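Side-chain contacts in virulence factor (Pectobacterium carotovorum, PDB 2W3Y), which acts as an S-palmitoylated virulence factor of a Drosophila pathogen and binds to lipid vesicles: residues A[40-45]-A[87-92]; A[64-69]-A[245-250]. All coordinates share one frame; numbering follows the deposited sequence.

Contact 1. Residues A[40-45]-A[87-92]; sequences GAVQYQ and EKYHYD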
loop_
_atom_site.group_PDB
_atom_site.type_symbol
_atom_site.label_atom_id
_atom_site.label_comp_id
_atom_site.label_asym_id
_atom_site.label_seq_id
_atom_site.Cartn_x
_atom_site.Cartn_y
_atom_site.Cartn_z
ATOM N N GLY A 40 14.586 1.652 8.021
ATOM C CA GLY A 40 13.190 1.991 7.797
ATOM C C GLY A 40 12.339 0.758 7.523
ATOM O O GLY A 40 12.840 -0.362 7.469
ATOM N N ALA A 41 11.038 0.964 7.360
ATOM C CA ALA A 41 10.138 -0.154 7.130
ATOM C C ALA A 41 9.187 0.185 5.979
ATOM O O ALA A 41 8.822 1.345 5.808
ATOM C CB ALA A 41 9.343 -0.458 8.406
ATOM N N VAL A 42 8.797 -0.823 5.202
ATOM C CA VAL A 42 7.724 -0.690 4.215
ATOM C C VAL A 42 6.674 -1.718 4.602
ATOM O O VAL A 42 6.977 -2.907 4.642
ATOM C CB VAL A 42 8.194 -1.035 2.767
ATOM C CG1 VAL A 42 7.058 -0.788 1.774
ATOM C CG2 VAL A 42 9.448 -0.268 2.393
ATOM N N GLN A 43 5.456 -1.257 4.872
ATOM C CA GLN A 43 4.358 -2.110 5.258
ATOM C C GLN A 43 3.647 -2.499 3.955
ATOM O O GLN A 43 3.037 -1.673 3.336
ATOM C CB GLN A 43 3.429 -1.299 6.174
ATOM C CG GLN A 43 2.528 -2.093 7.051
ATOM C CD GLN A 43 3.187 -2.429 8.346
ATOM O OE1 GLN A 43 3.365 -1.560 9.221
ATOM N NE2 GLN A 43 3.579 -3.699 8.486
ATOM N N TYR A 44 3.768 -3.748 3.524
ATOM C CA TYR A 44 3.096 -4.212 2.302
ATOM C C TYR A 44 1.698 -4.726 2.626
ATOM O O TYR A 44 1.560 -5.644 3.424
ATOM C CB TYR A 44 3.920 -5.316 1.637
ATOM C CG TYR A 44 5.260 -4.883 1.093
ATOM C CD1 TYR A 44 5.345 -4.122 -0.089
ATOM C CD2 TYR A 44 6.438 -5.256 1.727
ATOM C CE1 TYR A 44 6.566 -3.743 -0.615
ATOM C CE2 TYR A 44 7.692 -4.862 1.201
ATOM C CZ TYR A 44 7.725 -4.099 0.040
ATOM O OH TYR A 44 8.925 -3.728 -0.496
ATOM N N GLN A 45 0.653 -4.139 2.036
ATOM C CA GLN A 45 -0.722 -4.479 2.448
ATOM C C GLN A 45 -1.715 -4.614 1.280
ATOM O O GLN A 45 -1.553 -3.988 0.232
ATOM C CB GLN A 45 -1.274 -3.432 3.435
ATOM C CG GLN A 45 -0.303 -3.018 4.533
ATOM C CD GLN A 45 -0.423 -3.883 5.769
ATOM O OE1 GLN A 45 -1.377 -3.736 6.532
ATOM N NE2 GLN A 45 0.530 -4.797 5.968
ATOM N N GLU A 87 18.377 4.900 1.261
ATOM C CA GLU A 87 17.570 5.489 0.210
ATOM C C GLU A 87 16.479 4.572 -0.347
ATOM O O GLU A 87 15.529 5.057 -0.982
ATOM C CB GLU A 87 18.476 6.025 -0.902
ATOM C CG GLU A 87 19.151 7.341 -0.522
ATOM C CD GLU A 87 20.207 7.763 -1.539
ATOM O OE1 GLU A 87 19.883 8.560 -2.454
ATOM O OE2 GLU A 87 21.356 7.269 -1.436
ATOM N N LYS A 88 16.577 3.266 -0.093
ATOM C CA LYS A 88 15.424 2.360 -0.365
ATOM C C LYS A 88 14.141 2.776 0.391
ATOM O O LYS A 88 13.024 2.454 -0.030
ATOM C CB LYS A 88 15.750 0.896 -0.016
ATOM C CG LYS A 88 16.851 0.277 -0.835
ATOM C CD LYS A 88 17.213 -1.105 -0.275
ATOM C CE LYS A 88 18.592 -1.562 -0.723
ATOM N NZ LYS A 88 18.635 -1.926 -2.141
ATOM N N TYR A 89 14.308 3.487 1.501
ATOM C CA TYR A 89 13.187 3.955 2.315
ATOM C C TYR A 89 12.924 5.471 2.175
ATOM O O TYR A 89 12.266 6.070 3.016
ATOM C CB TYR A 89 13.385 3.522 3.782
ATOM C CG TYR A 89 13.623 2.025 3.887
ATOM C CD1 TYR A 89 12.549 1.135 3.942
ATOM C CD2 TYR A 89 14.921 1.507 3.887
ATOM C CE1 TYR A 89 12.762 -0.241 4.021
ATOM C CE2 TYR A 89 15.153 0.125 3.942
ATOM C CZ TYR A 89 14.052 -0.739 4.018
ATOM O OH TYR A 89 14.263 -2.097 4.050
ATOM N N HIS A 90 13.419 6.071 1.092
ATOM C CA HIS A 90 13.180 7.492 0.829
ATOM C C HIS A 90 11.950 7.611 -0.039
ATOM O O HIS A 90 11.950 7.153 -1.189
ATOM C CB HIS A 90 14.390 8.159 0.145
ATOM C CG HIS A 90 15.506 8.488 1.085
ATOM N ND1 HIS A 90 16.575 9.283 0.724
ATOM C CD2 HIS A 90 15.712 8.147 2.381
ATOM C CE1 HIS A 90 17.395 9.407 1.754
ATOM N NE2 HIS A 90 16.894 8.726 2.772
ATOM N N TYR A 91 10.912 8.234 0.513
ATOM C CA TYR A 91 9.634 8.372 -0.201
ATOM C C TYR A 91 9.754 8.977 -1.619
ATOM O O TYR A 91 9.035 8.573 -2.547
ATOM C CB TYR A 91 8.636 9.176 0.613
ATOM C CG TYR A 91 7.307 9.287 -0.083
ATOM C CD1 TYR A 91 6.429 8.203 -0.090
ATOM C CD2 TYR A 91 6.941 10.448 -0.773
ATOM C CE1 TYR A 91 5.211 8.268 -0.747
ATOM C CE2 TYR A 91 5.707 10.517 -1.446
ATOM C CZ TYR A 91 4.860 9.416 -1.411
ATOM O OH TYR A 91 3.653 9.429 -2.035
ATOM N N ASP A 92 10.659 9.937 -1.784
ATOM C CA ASP A 92 10.785 10.633 -3.065
ATOM C C ASP A 92 11.155 9.691 -4.221
ATOM O O ASP A 92 10.732 9.909 -5.345
ATOM C CB ASP A 92 11.730 11.844 -2.968
ATOM C CG ASP A 92 11.081 13.049 -2.246
ATOM O OD1 ASP A 92 11.817 13.784 -1.531
ATOM O OD2 ASP A 92 9.844 13.281 -2.393
#

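Contact 2. Residues A[64-69]-A[245-250]; sequences RILMER and NFLDKY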
loop_
_atom_site.group_PDB
_atom_site.type_symbol
_atom_site.label_atom_id
_atom_site.label_comp_id
_atom_site.label_asym_id
_atom_site.label_seq_id
_atom_site.Cartn_x
_atom_site.Cartn_y
_atom_site.Cartn_z
ATOM N N ARG A 64 -6.994 -8.069 -7.250
ATOM C CA ARG A 64 -6.093 -8.229 -6.113
ATOM C C ARG A 64 -4.738 -8.764 -6.545
ATOM O O ARG A 64 -3.712 -8.238 -6.109
ATOM C CB ARG A 64 -6.724 -9.083 -4.995
ATOM C CG ARG A 64 -7.881 -8.373 -4.298
ATOM C CD ARG A 64 -8.464 -9.156 -3.133
ATOM N NE ARG A 64 -7.447 -9.655 -2.199
ATOM C CZ ARG A 64 -7.691 -10.008 -0.941
ATOM N NH1 ARG A 64 -8.905 -9.892 -0.435
ATOM N NH2 ARG A 64 -6.711 -10.465 -0.179
ATOM N N ILE A 65 -4.726 -9.787 -7.408
ATOM C CA ILE A 65 -3.463 -10.322 -7.936
ATOM C C ILE A 65 -2.688 -9.286 -8.730
ATOM O O ILE A 65 -1.473 -9.132 -8.545
ATOM C CB ILE A 65 -3.632 -11.601 -8.819
ATOM C CG1 ILE A 65 -4.393 -12.716 -8.086
ATOM C CG2 ILE A 65 -2.266 -12.096 -9.331
ATOM C CD1 ILE A 65 -3.925 -13.036 -6.716
ATOM N N LEU A 66 -3.384 -8.582 -9.616
ATOM C CA LEU A 66 -2.767 -7.507 -10.403
ATOM C C LEU A 66 -2.110 -6.414 -9.546
ATOM O O LEU A 66 -0.976 -5.997 -9.814
ATOM C CB LEU A 66 -3.799 -6.875 -11.332
ATOM C CG LEU A 66 -4.255 -7.700 -12.541
ATOM C CD1 LEU A 66 -5.451 -7.008 -13.227
ATOM C CD2 LEU A 66 -3.104 -7.934 -13.534
ATOM N N MET A 67 -2.824 -5.955 -8.521
ATOM C CA MET A 67 -2.313 -4.865 -7.689
ATOM C C MET A 67 -1.086 -5.286 -6.864
ATOM O O MET A 67 -0.131 -4.505 -6.744
ATOM C CB MET A 67 -3.425 -4.277 -6.809
ATOM C CG MET A 67 -4.460 -3.405 -7.548
ATOM S SD MET A 67 -3.848 -1.975 -8.501
ATOM C CE MET A 67 -3.494 -2.635 -10.117
ATOM N N GLU A 68 -1.098 -6.514 -6.315
ATOM C CA GLU A 68 0.076 -7.035 -5.576
ATOM C C GLU A 68 1.316 -7.120 -6.492
ATOM O O GLU A 68 2.453 -6.869 -6.062
ATOM C CB GLU A 68 -0.210 -8.384 -4.905
ATOM C CG GLU A 68 -1.290 -8.316 -3.802
ATOM C CD GLU A 68 -1.264 -9.476 -2.794
ATOM O OE1 GLU A 68 -0.428 -10.412 -2.907
ATOM O OE2 GLU A 68 -2.090 -9.438 -1.846
ATOM N N ARG A 69 1.081 -7.453 -7.758
ATOM C CA ARG A 69 2.147 -7.507 -8.751
ATOM C C ARG A 69 2.698 -6.119 -9.083
ATOM O O ARG A 69 3.916 -5.957 -9.207
ATOM C CB ARG A 69 1.669 -8.214 -10.021
ATOM C CG ARG A 69 1.442 -9.722 -9.816
ATOM C CD ARG A 69 0.964 -10.382 -11.101
ATOM N NE ARG A 69 2.106 -10.660 -11.974
ATOM C CZ ARG A 69 2.033 -11.114 -13.224
ATOM N NH1 ARG A 69 0.855 -11.350 -13.796
ATOM N NH2 ARG A 69 3.155 -11.332 -13.903
ATOM N N ASN A 245 2.267 -8.201 -20.187
ATOM C CA ASN A 245 3.650 -8.255 -20.652
ATOM C C ASN A 245 4.590 -7.444 -19.762
ATOM O O ASN A 245 5.687 -7.889 -19.430
ATOM C CB ASN A 245 3.779 -7.767 -22.110
ATOM C CG ASN A 245 3.231 -8.774 -23.139
ATOM O OD1 ASN A 245 3.193 -9.984 -22.901
ATOM N ND2 ASN A 245 2.811 -8.260 -24.293
ATOM N N PHE A 246 4.155 -6.245 -19.399
ATOM C CA PHE A 246 4.936 -5.369 -18.524
ATOM C C PHE A 246 5.144 -6.030 -17.155
ATOM O O PHE A 246 6.269 -6.102 -16.652
ATOM C CB PHE A 246 4.222 -4.025 -18.376
ATOM C CG PHE A 246 4.873 -3.095 -17.392
ATOM C CD1 PHE A 246 5.892 -2.237 -17.796
ATOM C CD2 PHE A 246 4.449 -3.064 -16.061
ATOM C CE1 PHE A 246 6.509 -1.374 -16.897
ATOM C CE2 PHE A 246 5.059 -2.201 -15.150
ATOM C CZ PHE A 246 6.098 -1.363 -15.571
ATOM N N LEU A 247 4.052 -6.505 -16.564
ATOM C CA LEU A 247 4.115 -7.201 -15.273
ATOM C C LEU A 247 5.018 -8.453 -15.305
ATOM O O LEU A 247 5.796 -8.687 -14.377
ATOM C CB LEU A 247 2.708 -7.532 -14.760
ATOM C CG LEU A 247 1.792 -6.373 -14.330
ATOM C CD1 LEU A 247 0.549 -6.934 -13.701
ATOM C CD2 LEU A 247 2.479 -5.397 -13.357
ATOM N N ASP A 248 4.936 -9.222 -16.392
ATOM C CA ASP A 248 5.807 -10.382 -16.606
ATOM C C ASP A 248 7.297 -10.023 -16.724
ATOM O O ASP A 248 8.154 -10.717 -16.179
ATOM C CB ASP A 248 5.322 -11.196 -17.828
ATOM C CG ASP A 248 4.145 -12.103 -17.497
ATOM O OD1 ASP A 248 3.881 -12.327 -16.288
ATOM O OD2 ASP A 248 3.482 -12.612 -18.436
ATOM N N LYS A 249 7.598 -8.920 -17.402
ATOM C CA LYS A 249 8.980 -8.506 -17.631
ATOM C C LYS A 249 9.710 -7.967 -16.378
ATOM O O LYS A 249 10.913 -8.195 -16.192
ATOM C CB LYS A 249 9.021 -7.470 -18.769
ATOM C CG LYS A 249 10.418 -7.182 -19.318
ATOM C CD LYS A 249 10.370 -6.310 -20.580
ATOM C CE LYS A 249 11.739 -5.730 -20.923
ATOM N NZ LYS A 249 11.649 -4.653 -21.980
ATOM N N TYR A 250 8.980 -7.259 -15.523
ATOM C CA TYR A 250 9.603 -6.526 -14.428
ATOM C C TYR A 250 9.206 -7.054 -13.053
ATOM O O TYR A 250 9.418 -6.380 -12.034
ATOM C CB TYR A 250 9.303 -5.035 -14.578
ATOM C CG TYR A 250 9.886 -4.452 -15.864
ATOM C CD1 TYR A 250 11.269 -4.344 -16.030
ATOM C CD2 TYR A 250 9.061 -4.028 -16.905
ATOM C CE1 TYR A 250 11.822 -3.825 -17.197
ATOM C CE2 TYR A 250 9.606 -3.500 -18.090
ATOM C CZ TYR A 250 10.985 -3.408 -18.221
ATOM O OH TYR A 250 11.553 -2.893 -19.362
HETATM O O HOH W 1 4.690 -8.872 -12.041
#

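Contact 1. Residues A[40-45]-A[87-92]
The ring of Tyr-89 lies flat against the backbone of Gly-40 at the start of strand 40-49. Gly-40 CA sits over the face, 4.1 Å from the centroid of the Tyr-89 ring and 19° off its normal, a CH-pi contact, while the peptide that follows runs across the same ring toward its rim. There Gly-40 O comes within 3.5 Å of Tyr-89 CE1. This is the tight part of the contact: the ring rests directly on the main chain of Gly-40, which has no side chain to hold the two apart. Val-42 adds the one apolar side-chain contact, its CG2 coming in obliquely, 3.7 Å from both Tyr-89 CD1 and Tyr-89 CE1. With CG1 anti to the backbone N (chi1 -176°), CG2 falls beside that nitrogen, where it meets Tyr-89, and CG1 lies above the rim of the Tyr-44 ring. The looser part lies along segment 87-92 on either side of the tyrosine. Lys-88 extends its chain away from the strand, and His-90, at the N-cap position of helix 91-105, is exposed to solvent. The buried ring, which also touches Val-33, still has a polar end to satisfy, and Tyr-89 OH does so by hydrogen bonding to Pro-34 O. The turn 87-90 thus sets one aromatic plate on the strand just before helix 91-105 begins, whose Trp-94 also touches Val-42 and Tyr-44; Ala-41 faces away, onto Leu-155 of helix 142-159, and pairs through its backbone with the parallel strand 166-179.

Contact 2. Residues A[64-69]-A[245-250]
Arg-69 lays its guanidinium over the side chain of Leu-247, whose CB lies over one face of the group, 3.9 Å from its plane and opposite its centre. The arginine chain runs straight through chi2 and then bends at chi3, which swings the flat group across the leucine toward Asp-248, the next residue of the partner helix. At the guanidinium edge Arg-69 NH2 donates to Asp-248 OD1 over 2.7 Å, the one hydrogen bond that joins the ions of this salt bridge. The acceptor lies almost exactly in the guanidinium plane, but the aspartate is turned: the two planes are 41° apart, and OD1 is met on its anti side, with an N-H...O angle of 151°. A water takes up another part of the arginine, donating to Leu-247 O at 2.6 Å and accepting a weak bond from Arg-69 NE at 3.1 Å. Below this polar layer Leu-66 CD2 meets Leu-247 CD1 at 3.8 Å, the two side chains crossing at about a right angle. Leu-247 also packs on Phe-70 and Val-73 of helix 57-81, which extends the apolar seam. The helix segments cross at 46° with their axes 11.2 Å apart at closest approach, a spacing spanned by leucines on the apolar side and by the arginine on the polar side. Buried leucines thus fill the inner side of this helix pair, while the partly exposed ion pair and its water close the outer side. The charge of Arg-69, whose side chain also touches Glu-251, is probably balanced in good part by Asp-248.

How the contacts relate
Helix 57-81 ties the two contacts together in sequence, since it follows strand 40-49 of contact 1, carries segment 64-69 of contact 2 and precedes helix 91-105. The segments alternate along the chain, yet the contacts do not touch: their centres are 20 Å apart and their nearest atoms about 6 Å. The touching residues of contact 1 are all buried, and its centre is about 10 Å from the centre of the chain; contact 2, with its centre at about 15 Å, is partly open and joins two helices. Contact 1 is near the lipid: the Ala-41 side chain lies about 10 Å from the bound palmitic acid, too far to touch it.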